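Local coordinates for fimbrial protein MyfA (Yersinia enterocolitica, PDB 5LND) that forms the major subunit of Myf fimbriae, assembling into a protease-resistant homopolymer that is a probable virulence factor of pathogenic Yersinia enterocolitica, at residues 3-9 / 24-30; 16-22 / 87-93; 50-54 / 97-101; 104-108 / 118-122. Residue numbers count along the deposited sequence, not the author numbering.

Contact 1 (3-9 / 24-30)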
loop_
_atom_site.group_PDB
_atom_site.type_symbol
_atom_site.label_atom_id
_atom_site.label_comp_id
_atom_site.label_asym_id
_atom_site.label_seq_id
_atom_site.Cartn_x
_atom_site.Cartn_y
_atom_site.Cartn_z
ATOM N N SER B 3 -18.765 -13.607 -23.560
ATOM C CA SER B 3 -18.488 -14.155 -22.248
ATOM C C SER B 3 -17.114 -13.693 -21.815
ATOM O O SER B 3 -16.254 -13.427 -22.650
ATOM C CB SER B 3 -18.513 -15.674 -22.292
ATOM O OG SER B 3 -17.321 -16.179 -22.856
ATOM N N VAL B 4 -16.909 -13.589 -20.506
ATOM C CA VAL B 4 -15.605 -13.233 -19.950
ATOM C C VAL B 4 -15.288 -14.199 -18.818
ATOM O O VAL B 4 -16.185 -14.612 -18.096
ATOM C CB VAL B 4 -15.608 -11.795 -19.393
ATOM C CG1 VAL B 4 -14.237 -11.402 -18.885
ATOM C CG2 VAL B 4 -16.057 -10.824 -20.451
ATOM N N GLU B 5 -14.031 -14.599 -18.675
ATOM C CA GLU B 5 -13.626 -15.267 -17.443
ATOM C C GLU B 5 -12.367 -14.645 -16.887
ATOM O O GLU B 5 -11.400 -14.444 -17.606
ATOM C CB GLU B 5 -13.423 -16.770 -17.623
ATOM C CG GLU B 5 -12.836 -17.468 -16.371
ATOM C CD GLU B 5 -13.801 -17.561 -15.170
ATOM O OE1 GLU B 5 -14.331 -16.526 -14.703
ATOM O OE2 GLU B 5 -14.009 -18.687 -14.667
ATOM N N PHE B 6 -12.390 -14.352 -15.593
ATOM C CA PHE B 6 -11.270 -13.718 -14.920
ATOM C C PHE B 6 -11.023 -14.399 -13.575
ATOM O O PHE B 6 -11.876 -14.373 -12.689
ATOM C CB PHE B 6 -11.576 -12.238 -14.719
ATOM C CG PHE B 6 -10.438 -11.458 -14.141
ATOM C CD1 PHE B 6 -9.286 -11.252 -14.874
ATOM C CD2 PHE B 6 -10.529 -10.914 -12.875
ATOM C CE1 PHE B 6 -8.236 -10.526 -14.356
ATOM C CE2 PHE B 6 -9.488 -10.179 -12.351
ATOM C CZ PHE B 6 -8.339 -9.987 -13.096
ATOM N N LYS B 7 -9.854 -15.014 -13.433
ATOM C CA LYS B 7 -9.536 -15.791 -12.249
ATOM C C LYS B 7 -8.126 -15.493 -11.808
ATOM O O LYS B 7 -7.285 -15.130 -12.623
ATOM C CB LYS B 7 -9.642 -17.285 -12.545
ATOM C CG LYS B 7 -11.017 -17.747 -12.954
ATOM C CD LYS B 7 -11.143 -19.260 -12.881
ATOM C CE LYS B 7 -10.088 -19.944 -13.726
ATOM N NZ LYS B 7 -10.387 -21.393 -13.909
ATOM N N ALA B 8 -7.868 -15.647 -10.516
ATOM C CA ALA B 8 -6.504 -15.588 -10.024
ATOM C C ALA B 8 -5.810 -16.840 -10.535
ATOM O O ALA B 8 -6.450 -17.877 -10.713
ATOM C CB ALA B 8 -6.476 -15.527 -8.505
ATOM N N THR B 9 -4.510 -16.753 -10.783
ATOM C CA THR B 9 -3.778 -17.908 -11.278
ATOM C C THR B 9 -3.462 -18.893 -10.157
ATOM O O THR B 9 -3.729 -18.617 -8.990
ATOM C CB THR B 9 -2.495 -17.505 -11.956
ATOM O OG1 THR B 9 -1.742 -16.677 -11.070
ATOM C CG2 THR B 9 -2.780 -16.760 -13.255
ATOM N N ALA B 24 -0.533 -13.461 -11.787
ATOM C CA ALA B 24 -1.472 -13.198 -10.703
ATOM C C ALA B 24 -2.919 -13.440 -11.119
ATOM O O ALA B 24 -3.714 -13.968 -10.341
ATOM C CB ALA B 24 -1.298 -11.783 -10.188
ATOM N N PHE B 25 -3.258 -13.023 -12.334
ATOM C CA PHE B 25 -4.612 -13.176 -12.852
ATOM C C PHE B 25 -4.598 -13.674 -14.287
ATOM O O PHE B 25 -3.666 -13.397 -15.041
ATOM C CB PHE B 25 -5.375 -11.846 -12.818
ATOM C CG PHE B 25 -5.648 -11.315 -11.438
ATOM C CD1 PHE B 25 -6.498 -11.984 -10.567
ATOM C CD2 PHE B 25 -5.081 -10.121 -11.024
ATOM C CE1 PHE B 25 -6.748 -11.482 -9.299
ATOM C CE2 PHE B 25 -5.341 -9.615 -9.768
ATOM C CZ PHE B 25 -6.174 -10.300 -8.908
ATOM N N HIS B 26 -5.650 -14.397 -14.658
ATOM C CA HIS B 26 -5.830 -14.813 -16.038
ATOM C C HIS B 26 -7.198 -14.387 -16.540
ATOM O O HIS B 26 -8.206 -14.582 -15.854
ATOM C CB HIS B 26 -5.668 -16.321 -16.178
ATOM C CG HIS B 26 -5.779 -16.811 -17.589
ATOM N ND1 HIS B 26 -4.814 -16.565 -18.544
ATOM C CD2 HIS B 26 -6.738 -17.542 -18.207
ATOM C CE1 HIS B 26 -5.174 -17.123 -19.686
ATOM N NE2 HIS B 26 -6.338 -17.723 -19.508
ATOM N N LEU B 27 -7.223 -13.815 -17.741
ATOM C CA LEU B 27 -8.442 -13.263 -18.312
ATOM C C LEU B 27 -8.735 -13.894 -19.657
ATOM O O LEU B 27 -7.825 -14.095 -20.457
ATOM C CB LEU B 27 -8.289 -11.752 -18.487
ATOM C CG LEU B 27 -9.329 -11.067 -19.378
ATOM C CD1 LEU B 27 -10.674 -11.046 -18.723
ATOM C CD2 LEU B 27 -8.879 -9.672 -19.710
ATOM N N VAL B 28 -10.003 -14.213 -19.904
ATOM C CA VAL B 28 -10.427 -14.726 -21.203
ATOM C C VAL B 28 -11.639 -13.963 -21.705
ATOM O O VAL B 28 -12.693 -13.989 -21.079
ATOM C CB VAL B 28 -10.777 -16.223 -21.138
ATOM C CG1 VAL B 28 -11.168 -16.726 -22.509
ATOM C CG2 VAL B 28 -9.596 -17.010 -20.619
ATOM N N MET B 29 -11.488 -13.285 -22.838
ATOM C CA MET B 29 -12.583 -12.520 -23.424
ATOM C C MET B 29 -13.015 -13.159 -24.746
ATOM O O MET B 29 -12.248 -13.191 -25.709
ATOM C CB MET B 29 -12.160 -11.059 -23.639
ATOM C CG MET B 29 -11.781 -10.304 -22.366
ATOM S SD MET B 29 -10.984 -8.717 -22.643
ATOM C CE MET B 29 -9.390 -9.232 -23.254
ATOM N N SER B 30 -14.247 -13.659 -24.787
ATOM C CA SER B 30 -14.725 -14.411 -25.941
ATOM C C SER B 30 -15.906 -13.795 -26.685
ATOM O O SER B 30 -16.809 -13.218 -26.076
ATOM C CB SER B 30 -15.084 -15.836 -25.528
ATOM O OG SER B 30 -13.932 -16.546 -25.130
HETATM O O HOH W 1 -14.345 -16.198 -22.185
#

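Contact 2 (16-22 / 87-93)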
loop_
_atom_site.group_PDB
_atom_site.type_symbol
_atom_site.label_atom_id
_atom_site.label_comp_id
_atom_site.label_asym_id
_atom_site.label_seq_id
_atom_site.Cartn_x
_atom_site.Cartn_y
_atom_site.Cartn_z
ATOM N N GLY B 16 7.828 -10.720 -0.292
ATOM C CA GLY B 16 9.236 -10.490 -0.542
ATOM C C GLY B 16 9.471 -10.068 -1.970
ATOM O O GLY B 16 8.534 -9.926 -2.748
ATOM N N LYS B 17 10.735 -9.867 -2.315
ATOM C CA LYS B 17 11.091 -9.390 -3.640
ATOM C C LYS B 17 10.962 -10.524 -4.645
ATOM O O LYS B 17 11.429 -11.637 -4.412
ATOM C CB LYS B 17 12.512 -8.836 -3.629
ATOM C CG LYS B 17 12.853 -7.929 -4.796
ATOM C CD LYS B 17 14.258 -7.370 -4.639
ATOM C CE LYS B 17 14.750 -6.698 -5.913
ATOM N NZ LYS B 17 14.160 -5.353 -6.150
ATOM N N LEU B 18 10.296 -10.234 -5.754
ATOM C CA LEU B 18 10.070 -11.220 -6.793
ATOM C C LEU B 18 11.331 -11.372 -7.619
ATOM O O LEU B 18 11.959 -10.369 -7.971
ATOM C CB LEU B 18 8.909 -10.777 -7.676
ATOM C CG LEU B 18 7.553 -10.635 -6.995
ATOM C CD1 LEU B 18 6.543 -9.977 -7.911
ATOM C CD2 LEU B 18 7.043 -11.986 -6.539
ATOM N N ASP B 19 11.715 -12.615 -7.908
ATOM C CA ASP B 19 12.876 -12.856 -8.759
ATOM C C ASP B 19 12.470 -12.602 -10.200
ATOM O O ASP B 19 13.261 -12.111 -11.014
ATOM C CB ASP B 19 13.389 -14.299 -8.642
ATOM C CG ASP B 19 13.188 -14.896 -7.262
ATOM O OD1 ASP B 19 14.028 -14.651 -6.364
ATOM O OD2 ASP B 19 12.196 -15.639 -7.090
ATOM N N ALA B 20 11.213 -12.925 -10.494
ATOM C CA ALA B 20 10.732 -13.021 -11.866
ATOM C C ALA B 20 9.343 -12.439 -12.051
ATOM O O ALA B 20 8.616 -12.219 -11.084
ATOM C CB ALA B 20 10.729 -14.462 -12.301
ATOM N N ASP B 21 8.981 -12.204 -13.308
ATOM C CA ASP B 21 7.618 -11.844 -13.648
ATOM C C ASP B 21 6.716 -12.953 -13.141
ATOM O O ASP B 21 6.915 -14.122 -13.459
ATOM C CB ASP B 21 7.468 -11.661 -15.162
ATOM C CG ASP B 21 8.138 -10.398 -15.671
ATOM O OD1 ASP B 21 8.546 -9.561 -14.845
ATOM O OD2 ASP B 21 8.245 -10.238 -16.906
ATOM N N THR B 22 5.734 -12.577 -12.335
ATOM C CA THR B 22 4.955 -13.541 -11.593
ATOM C C THR B 22 3.475 -13.352 -11.879
ATOM O O THR B 22 2.913 -12.306 -11.566
ATOM C CB THR B 22 5.219 -13.377 -10.094
ATOM O OG1 THR B 22 6.618 -13.547 -9.843
ATOM C CG2 THR B 22 4.435 -14.388 -9.294
ATOM N N PHE B 87 0.644 -10.178 -14.734
ATOM C CA PHE B 87 1.719 -10.619 -13.869
ATOM C C PHE B 87 2.279 -9.466 -13.045
ATOM O O PHE B 87 2.058 -8.298 -13.364
ATOM C CB PHE B 87 2.827 -11.265 -14.699
ATOM C CG PHE B 87 3.492 -10.321 -15.653
ATOM C CD1 PHE B 87 4.545 -9.525 -15.239
ATOM C CD2 PHE B 87 3.061 -10.228 -16.967
ATOM C CE1 PHE B 87 5.145 -8.655 -16.107
ATOM C CE2 PHE B 87 3.661 -9.354 -17.845
ATOM C CZ PHE B 87 4.707 -8.565 -17.413
ATOM N N LEU B 88 2.997 -9.807 -11.978
ATOM C CA LEU B 88 3.710 -8.825 -11.177
ATOM C C LEU B 88 5.137 -8.755 -11.704
ATOM O O LEU B 88 5.702 -9.771 -12.089
ATOM C CB LEU B 88 3.700 -9.242 -9.717
ATOM C CG LEU B 88 2.335 -9.577 -9.138
ATOM C CD1 LEU B 88 2.451 -9.857 -7.657
ATOM C CD2 LEU B 88 1.356 -8.450 -9.410
ATOM N N ALA B 89 5.722 -7.563 -11.743
ATOM C CA ALA B 89 7.061 -7.430 -12.296
ATOM C C ALA B 89 8.116 -8.037 -11.371
ATOM O O ALA B 89 7.976 -8.036 -10.147
ATOM C CB ALA B 89 7.379 -5.981 -12.608
ATOM N N ALA B 90 9.172 -8.565 -11.975
ATOM C CA ALA B 90 10.329 -9.030 -11.228
ATOM C C ALA B 90 10.952 -7.866 -10.472
ATOM O O ALA B 90 11.130 -6.790 -11.037
ATOM C CB ALA B 90 11.338 -9.615 -12.172
ATOM N N GLY B 91 11.301 -8.086 -9.208
ATOM C CA GLY B 91 11.950 -7.057 -8.414
ATOM C C GLY B 91 11.006 -6.304 -7.497
ATOM O O GLY B 91 11.449 -5.542 -6.625
ATOM N N ASP B 92 9.706 -6.502 -7.706
ATOM C CA ASP B 92 8.691 -5.901 -6.851
ATOM C C ASP B 92 8.700 -6.516 -5.454
ATOM O O ASP B 92 8.663 -7.736 -5.302
ATOM C CB ASP B 92 7.300 -6.037 -7.484
ATOM C CG ASP B 92 6.984 -4.919 -8.467
ATOM O OD1 ASP B 92 7.897 -4.494 -9.206
ATOM O OD2 ASP B 92 5.816 -4.464 -8.491
ATOM N N GLU B 93 8.762 -5.657 -4.440
ATOM C CA GLU B 93 8.709 -6.100 -3.060
ATOM C C GLU B 93 7.260 -6.145 -2.634
ATOM O O GLU B 93 6.627 -5.110 -2.471
ATOM C CB GLU B 93 9.506 -5.162 -2.168
ATOM C CG GLU B 93 10.978 -5.115 -2.544
ATOM C CD GLU B 93 11.872 -4.842 -1.351
ATOM O OE1 GLU B 93 11.322 -4.537 -0.266
ATOM O OE2 GLU B 93 13.114 -4.939 -1.503
#

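Contact 3 (50-54 / 97-101)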
loop_
_atom_site.group_PDB
_atom_site.type_symbol
_atom_site.label_atom_id
_atom_site.label_comp_id
_atom_site.label_asym_id
_atom_site.label_seq_id
_atom_site.Cartn_x
_atom_site.Cartn_y
_atom_site.Cartn_z
ATOM N N GLN B 50 -3.956 -1.447 -10.668
ATOM C CA GLN B 50 -3.401 -2.141 -9.505
ATOM C C GLN B 50 -4.315 -3.207 -8.920
ATOM O O GLN B 50 -5.527 -3.111 -9.021
ATOM C CB GLN B 50 -3.057 -1.141 -8.401
ATOM C CG GLN B 50 -1.784 -0.361 -8.635
ATOM C CD GLN B 50 -2.016 0.885 -9.443
ATOM O OE1 GLN B 50 -2.984 1.604 -9.219
ATOM N NE2 GLN B 50 -1.129 1.149 -10.395
ATOM N N MET B 51 -3.717 -4.224 -8.304
ATOM C CA MET B 51 -4.453 -5.080 -7.384
ATOM C C MET B 51 -4.264 -4.504 -5.975
ATOM O O MET B 51 -3.198 -3.981 -5.654
ATOM C CB MET B 51 -4.018 -6.546 -7.515
ATOM C CG MET B 51 -2.651 -6.871 -6.968
ATOM S SD MET B 51 -2.113 -8.586 -7.199
ATOM C CE MET B 51 -3.618 -9.481 -6.986
ATOM N N VAL B 52 -5.310 -4.555 -5.155
ATOM C CA VAL B 52 -5.319 -3.846 -3.877
ATOM C C VAL B 52 -5.748 -4.754 -2.720
ATOM O O VAL B 52 -6.799 -5.396 -2.785
ATOM C CB VAL B 52 -6.259 -2.623 -3.949
ATOM C CG1 VAL B 52 -6.230 -1.830 -2.660
ATOM C CG2 VAL B 52 -5.866 -1.732 -5.085
ATOM N N SER B 53 -4.941 -4.809 -1.658
ATOM C CA SER B 53 -5.254 -5.662 -0.505
ATOM C C SER B 53 -6.157 -4.976 0.524
ATOM O O SER B 53 -6.465 -3.798 0.409
ATOM C CB SER B 53 -3.986 -6.163 0.173
ATOM O OG SER B 53 -3.303 -5.112 0.808
ATOM N N ALA B 54 -6.577 -5.723 1.539
ATOM C CA ALA B 54 -7.543 -5.215 2.511
ATOM C C ALA B 54 -7.119 -3.943 3.215
ATOM O O ALA B 54 -7.975 -3.122 3.523
ATOM C CB ALA B 54 -7.902 -6.271 3.526
ATOM N N GLY B 97 -1.051 -10.545 1.660
ATOM C CA GLY B 97 -2.386 -9.982 1.627
ATOM C C GLY B 97 -3.310 -10.654 0.636
ATOM O O GLY B 97 -2.886 -11.487 -0.162
ATOM N N GLU B 98 -4.585 -10.299 0.696
ATOM C CA GLU B 98 -5.536 -10.754 -0.297
ATOM C C GLU B 98 -5.777 -9.587 -1.229
ATOM O O GLU B 98 -6.468 -8.635 -0.874
ATOM C CB GLU B 98 -6.835 -11.186 0.378
ATOM C CG GLU B 98 -6.645 -12.270 1.429
ATOM C CD GLU B 98 -6.131 -13.555 0.829
ATOM O OE1 GLU B 98 -6.594 -13.916 -0.270
ATOM O OE2 GLU B 98 -5.259 -14.199 1.446
ATOM N N TYR B 99 -5.191 -9.643 -2.416
ATOM C CA TYR B 99 -5.232 -8.489 -3.296
ATOM C C TYR B 99 -6.293 -8.612 -4.363
ATOM O O TYR B 99 -6.284 -9.547 -5.157
ATOM C CB TYR B 99 -3.894 -8.293 -3.968
ATOM C CG TYR B 99 -2.747 -7.911 -3.082
ATOM C CD1 TYR B 99 -2.381 -6.584 -2.942
ATOM C CD2 TYR B 99 -1.989 -8.878 -2.437
ATOM C CE1 TYR B 99 -1.312 -6.222 -2.169
ATOM C CE2 TYR B 99 -0.914 -8.524 -1.654
ATOM C CZ TYR B 99 -0.588 -7.195 -1.524
ATOM O OH TYR B 99 0.481 -6.824 -0.753
ATOM N N GLN B 100 -7.186 -7.635 -4.396
ATOM C CA GLN B 100 -8.309 -7.672 -5.311
ATOM C C GLN B 100 -8.123 -6.739 -6.493
ATOM O O GLN B 100 -7.701 -5.599 -6.344
ATOM C CB GLN B 100 -9.585 -7.292 -4.570
ATOM C CG GLN B 100 -10.841 -7.505 -5.372
ATOM C CD GLN B 100 -12.073 -6.957 -4.682
ATOM O OE1 GLN B 100 -12.027 -5.906 -4.040
ATOM N NE2 GLN B 100 -13.189 -7.661 -4.824
ATOM N N PHE B 101 -8.436 -7.237 -7.676
ATOM C CA PHE B 101 -8.573 -6.369 -8.822
ATOM C C PHE B 101 -10.032 -6.357 -9.251
ATOM O O PHE B 101 -10.680 -7.400 -9.341
ATOM C CB PHE B 101 -7.674 -6.813 -9.968
ATOM C CG PHE B 101 -7.813 -5.967 -11.191
ATOM C CD1 PHE B 101 -7.073 -4.801 -11.330
ATOM C CD2 PHE B 101 -8.704 -6.323 -12.199
ATOM C CE1 PHE B 101 -7.208 -4.017 -12.460
ATOM C CE2 PHE B 101 -8.846 -5.545 -13.330
ATOM C CZ PHE B 101 -8.101 -4.390 -13.461
HETATM O O HOH W 2 -5.405 -7.866 2.746
#

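Contact 4 (104-108 / 118-122)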
loop_
_atom_site.group_PDB
_atom_site.type_symbol
_atom_site.label_atom_id
_atom_site.label_comp_id
_atom_site.label_asym_id
_atom_site.label_seq_id
_atom_site.Cartn_x
_atom_site.Cartn_y
_atom_site.Cartn_z
ATOM N N ARG B 104 -13.771 -3.446 -15.587
ATOM C CA ARG B 104 -14.871 -3.634 -16.523
ATOM C C ARG B 104 -14.331 -3.988 -17.893
ATOM O O ARG B 104 -13.481 -3.284 -18.438
ATOM C CB ARG B 104 -15.710 -2.367 -16.626
ATOM C CG ARG B 104 -16.781 -2.432 -17.693
ATOM C CD ARG B 104 -17.698 -1.232 -17.634
ATOM N NE ARG B 104 -17.052 -0.024 -18.132
ATOM C CZ ARG B 104 -16.497 0.911 -17.361
ATOM N NH1 ARG B 104 -16.504 0.790 -16.039
ATOM N NH2 ARG B 104 -15.932 1.973 -17.913
ATOM N N VAL B 105 -14.819 -5.088 -18.441
ATOM C CA VAL B 105 -14.428 -5.505 -19.776
ATOM C C VAL B 105 -15.387 -4.905 -20.792
ATOM O O VAL B 105 -16.584 -4.862 -20.553
ATOM C CB VAL B 105 -14.420 -7.027 -19.898
ATOM C CG1 VAL B 105 -14.030 -7.442 -21.295
ATOM C CG2 VAL B 105 -13.440 -7.602 -18.908
ATOM N N GLU B 106 -14.854 -4.426 -21.912
ATOM C CA GLU B 106 -15.679 -3.869 -22.977
ATOM C C GLU B 106 -15.294 -4.416 -24.355
ATOM O O GLU B 106 -14.128 -4.392 -24.731
ATOM C CB GLU B 106 -15.561 -2.348 -22.986
ATOM C CG GLU B 106 -15.917 -1.664 -21.689
ATOM C CD GLU B 106 -15.683 -0.174 -21.761
ATOM O OE1 GLU B 106 -14.863 0.240 -22.604
ATOM O OE2 GLU B 106 -16.317 0.580 -20.991
ATOM N N GLU B 107 -16.280 -4.899 -25.103
ATOM C CA GLU B 107 -16.075 -5.320 -26.484
ATOM C C GLU B 107 -16.510 -4.196 -27.406
ATOM O O GLU B 107 -17.612 -3.672 -27.254
ATOM C CB GLU B 107 -16.919 -6.555 -26.787
ATOM C CG GLU B 107 -16.808 -7.057 -28.222
ATOM C CD GLU B 107 -17.814 -8.152 -28.552
ATOM O OE1 GLU B 107 -18.813 -8.304 -27.827
ATOM O OE2 GLU B 107 -17.605 -8.864 -29.549
ATOM N N TYR B 108 -15.664 -3.831 -28.369
ATOM C CA TYR B 108 -16.018 -2.753 -29.292
ATOM C C TYR B 108 -16.028 -3.163 -30.764
ATOM O O TYR B 108 -15.494 -4.204 -31.137
ATOM C CB TYR B 108 -15.168 -1.494 -29.056
ATOM C CG TYR B 108 -13.669 -1.680 -29.148
ATOM C CD1 TYR B 108 -13.029 -1.772 -30.374
ATOM C CD2 TYR B 108 -12.891 -1.715 -28.004
ATOM C CE1 TYR B 108 -11.663 -1.922 -30.455
ATOM C CE2 TYR B 108 -11.522 -1.865 -28.073
ATOM C CZ TYR B 108 -10.912 -1.977 -29.301
ATOM O OH TYR B 108 -9.543 -2.129 -29.381
ATOM N N VAL B 118 -18.743 0.596 -28.112
ATOM C CA VAL B 118 -18.841 -0.547 -27.202
ATOM C C VAL B 118 -20.167 -1.270 -27.393
ATOM O O VAL B 118 -21.217 -0.648 -27.338
ATOM C CB VAL B 118 -18.684 -0.119 -25.734
ATOM C CG1 VAL B 118 -18.988 -1.273 -24.804
ATOM C CG2 VAL B 118 -17.283 0.381 -25.481
ATOM N N ILE B 119 -20.117 -2.584 -27.602
ATOM C CA ILE B 119 -21.326 -3.358 -27.865
ATOM C C ILE B 119 -21.696 -4.287 -26.708
ATOM O O ILE B 119 -22.846 -4.696 -26.558
ATOM C CB ILE B 119 -21.215 -4.141 -29.181
ATOM C CG1 ILE B 119 -19.999 -5.062 -29.165
ATOM C CG2 ILE B 119 -21.144 -3.184 -30.356
ATOM C CD1 ILE B 119 -20.010 -6.073 -30.272
ATOM N N ASN B 120 -20.708 -4.627 -25.897
ATOM C CA ASN B 120 -20.931 -5.451 -24.716
ATOM C C ASN B 120 -19.962 -5.061 -23.608
ATOM O O ASN B 120 -18.792 -4.775 -23.868
ATOM C CB ASN B 120 -20.742 -6.934 -25.046
ATOM C CG ASN B 120 -21.976 -7.570 -25.663
ATOM O OD1 ASN B 120 -23.090 -7.388 -25.180
ATOM N ND2 ASN B 120 -21.775 -8.338 -26.726
ATOM N N SER B 121 -20.451 -5.033 -22.375
ATOM C CA SER B 121 -19.567 -4.801 -21.243
ATOM C C SER B 121 -19.995 -5.603 -20.032
ATOM O O SER B 121 -21.148 -6.014 -19.920
ATOM C CB SER B 121 -19.450 -3.319 -20.898
ATOM O OG SER B 121 -20.685 -2.775 -20.488
ATOM N N LYS B 122 -19.040 -5.828 -19.134
ATOM C CA LYS B 122 -19.252 -6.676 -17.972
ATOM C C LYS B 122 -18.163 -6.417 -16.943
ATOM O O LYS B 122 -16.987 -6.334 -17.300
ATOM C CB LYS B 122 -19.215 -8.145 -18.396
ATOM C CG LYS B 122 -19.433 -9.134 -17.260
ATOM C CD LYS B 122 -19.473 -10.581 -17.750
ATOM C CE LYS B 122 -20.472 -11.410 -16.959
ATOM N NZ LYS B 122 -20.375 -11.175 -15.497
HETATM O O HOH W 3 -19.331 -0.237 -19.999
#

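Contact 1 (3-9 / 24-30)
Strand 3-8 runs antiparallel to strand 22-30; every residue pairs, hydrogen-bonded and non-hydrogen-bonded pairs alternating. At Ser-3, N donates to Ser-30 O (3.2 Å) and O accepts from Ser-30 N (2.9 Å), while a water joins both serine hydroxyls to Val-28 O, as suits small polar residues on an exposed face. Val-4 turns to the opposite, inner face, where its CG1 lies 3.6 Å from Leu-27 CD1; a branched aliphatic side chain suits a strand facing the core. Glu-5 returns to the solvent side and pairs with Val-28 (Glu-5 N to Val-28 O, 2.8 Å). Phe-6, inward again, lays its ring near that of Phe-25, with planes at 30° and centroids 4.9 Å apart but little overlap; its CD1 is 3.8 Å from Leu-27 CB. Lys-7 pairs with His-26, its O taking His-26 N at 2.7 Å, both side chains on the outer face. Beyond Ala-8, whose CA touches Phe-25 CD1 at 3.6 Å, Thr-9 N binds Ala-24 O (2.9 Å). Ala-24 and Phe-25 both face Phe-86 of strand 81-88, a classic beta bulge. Val-4, Phe-6, Leu-27 and Met-29 face strands 37-52, 97-108 and 118-130 across the Ig-like beta sandwich.

Contact 2 (16-22 / 87-93)
The two backbones run antiparallel but are joined as a ladder only at their ends. Near one end Thr-22 and Leu-88 form a hydrogen-bonded pair, with Thr-22 N reaching Leu-88 O at 2.8 Å and Leu-88 N reaching Thr-22 O at 2.5 Å. At the other, Lys-17 faces Glu-93 in a non-hydrogen-bonded pair, their CA atoms 4.1 Å apart. Between them, residues 89-92 make a type II turn, and Leu-18 follows it with both polar backbone atoms: Leu-18 N to Asp-92 O is 3.0 Å, Gly-91 N to Leu-18 O 2.7 Å. Gly-91 holds the third position of the turn with a positive phi of 99°, a conformation strained for residues with a CB.

Lys-17 extends its long side chain so that NZ donates to Gly-91 O at 2.8 Å. In the opposite sense, Asp-21 OD1 accepts from Ala-90 N at 3.1 Å. Leu-18 supplies the apolar element, its CD1 lying 3.4 Å from Leu-88 CB, and Thr-22 OG1 binds Ala-20 O within its own segment (2.7 Å).

The contact lies where strands 22-30 and 81-88 meet and where the small sheet of 16-17 with 93-94 begins; Leu-88 packs on Leu-61, and Glu-93 binds Gly-78 of the second subunit.

Contact 3 (50-54 / 97-101)
A single bridge joins these strands, antiparallel but strongly twisted, with 134° between their directions, and beside it a serine lies over an aromatic ring. Ser-53 CB sits 3.7 Å from the centroid of the Tyr-99 ring, over its face, in a CH-pi contact that a small side chain can make at close range. The bridge itself pairs Val-52 with Gln-100: Val-52 N to Gln-100 O is 2.9 Å and Gln-100 N to Val-52 O 2.8 Å. Met-51 brings its flexible thioether alongside, with CE 3.3 Å from Tyr-99 CB and SD 5.0 Å from the Tyr-99 ring centroid, an oblique Met-aromatic contact. Gly-97 CA lies 4.4 Å from Ser-53 CB, and a CB there would crowd it. Past the bridge, a water accepts from both Ala-54 N (2.7 Å) and Glu-98 N (3.3 Å). Two backbone bonds therefore fix the register, while sulfur and aromatic packing, continued by Phe-25 of strand 22-30, implies a contact that is chiefly apolar on the core side.

Contact 4 (104-108 / 118-122)
Arg-104 NE and Glu-106 OE2 form a salt bridge at 3.0 Å within strand 97-108, alternate residues whose side chains are long enough to meet. Glu-106 is also bound by Arg-41 and Asn-39 of strand 37-52, so a buried carboxylate is well matched. A water donates to Glu-106 OE2 (3.3 Å) and also meets Ser-121 OG (2.9 Å). On the other face Asn-120 ND2 donates to Glu-107 OE1 at 3.2 Å.

The backbones pair antiparallel: Val-105 N to Lys-122 O (2.7 Å), Lys-122 N to Val-105 O (3.0 Å) and Glu-107 N to Asn-120 O (2.8 Å). Glu-107 O then takes Ile-119 N (2.8 Å), so that Ile-119 and Asn-120 both face Glu-107, a classic beta bulge that shifts the register by one before Tyr-108 pairs with Val-118.

Packing is sparse. Ile-119 CD1 touches Glu-107 CD at 3.5 Å, Val-118 CG2 lies 3.8 Å from Glu-106 OE1, and Val-105 faces inward. Strand 118-130 follows an unmodelled connection and is consistent with the donor strand of this self-complemented subunit. The chemistry implies that this end of it is held by backbone and polar bonds more than by apolar burial.

How the contacts relate
Contact 1, nearest the centre of the chain, and contact 3 are the more apolar pair, and they meet in the core between the sheets: Phe-25 CE2 touches Met-51 CE at 3.3 Å, and Phe-6 CZ lies 3.8 Å from Phe-101 CD2. Contacts 3 and 4 share strand 97-108; contact 3 is its border with 37-52 and contact 4 its border with 118-130, the latter richer in charged side chains. Contact 4 reaches contact 1 through Met-29 SD and Val-105 CG1, 3.6 Å apart. Contact 2 is a surface contact, largely of loop and turn, at the end of the sheet that holds contact 1, about 30 Å centre to centre from contact 4, and reaches contact 3 through Leu-88 and Met-51.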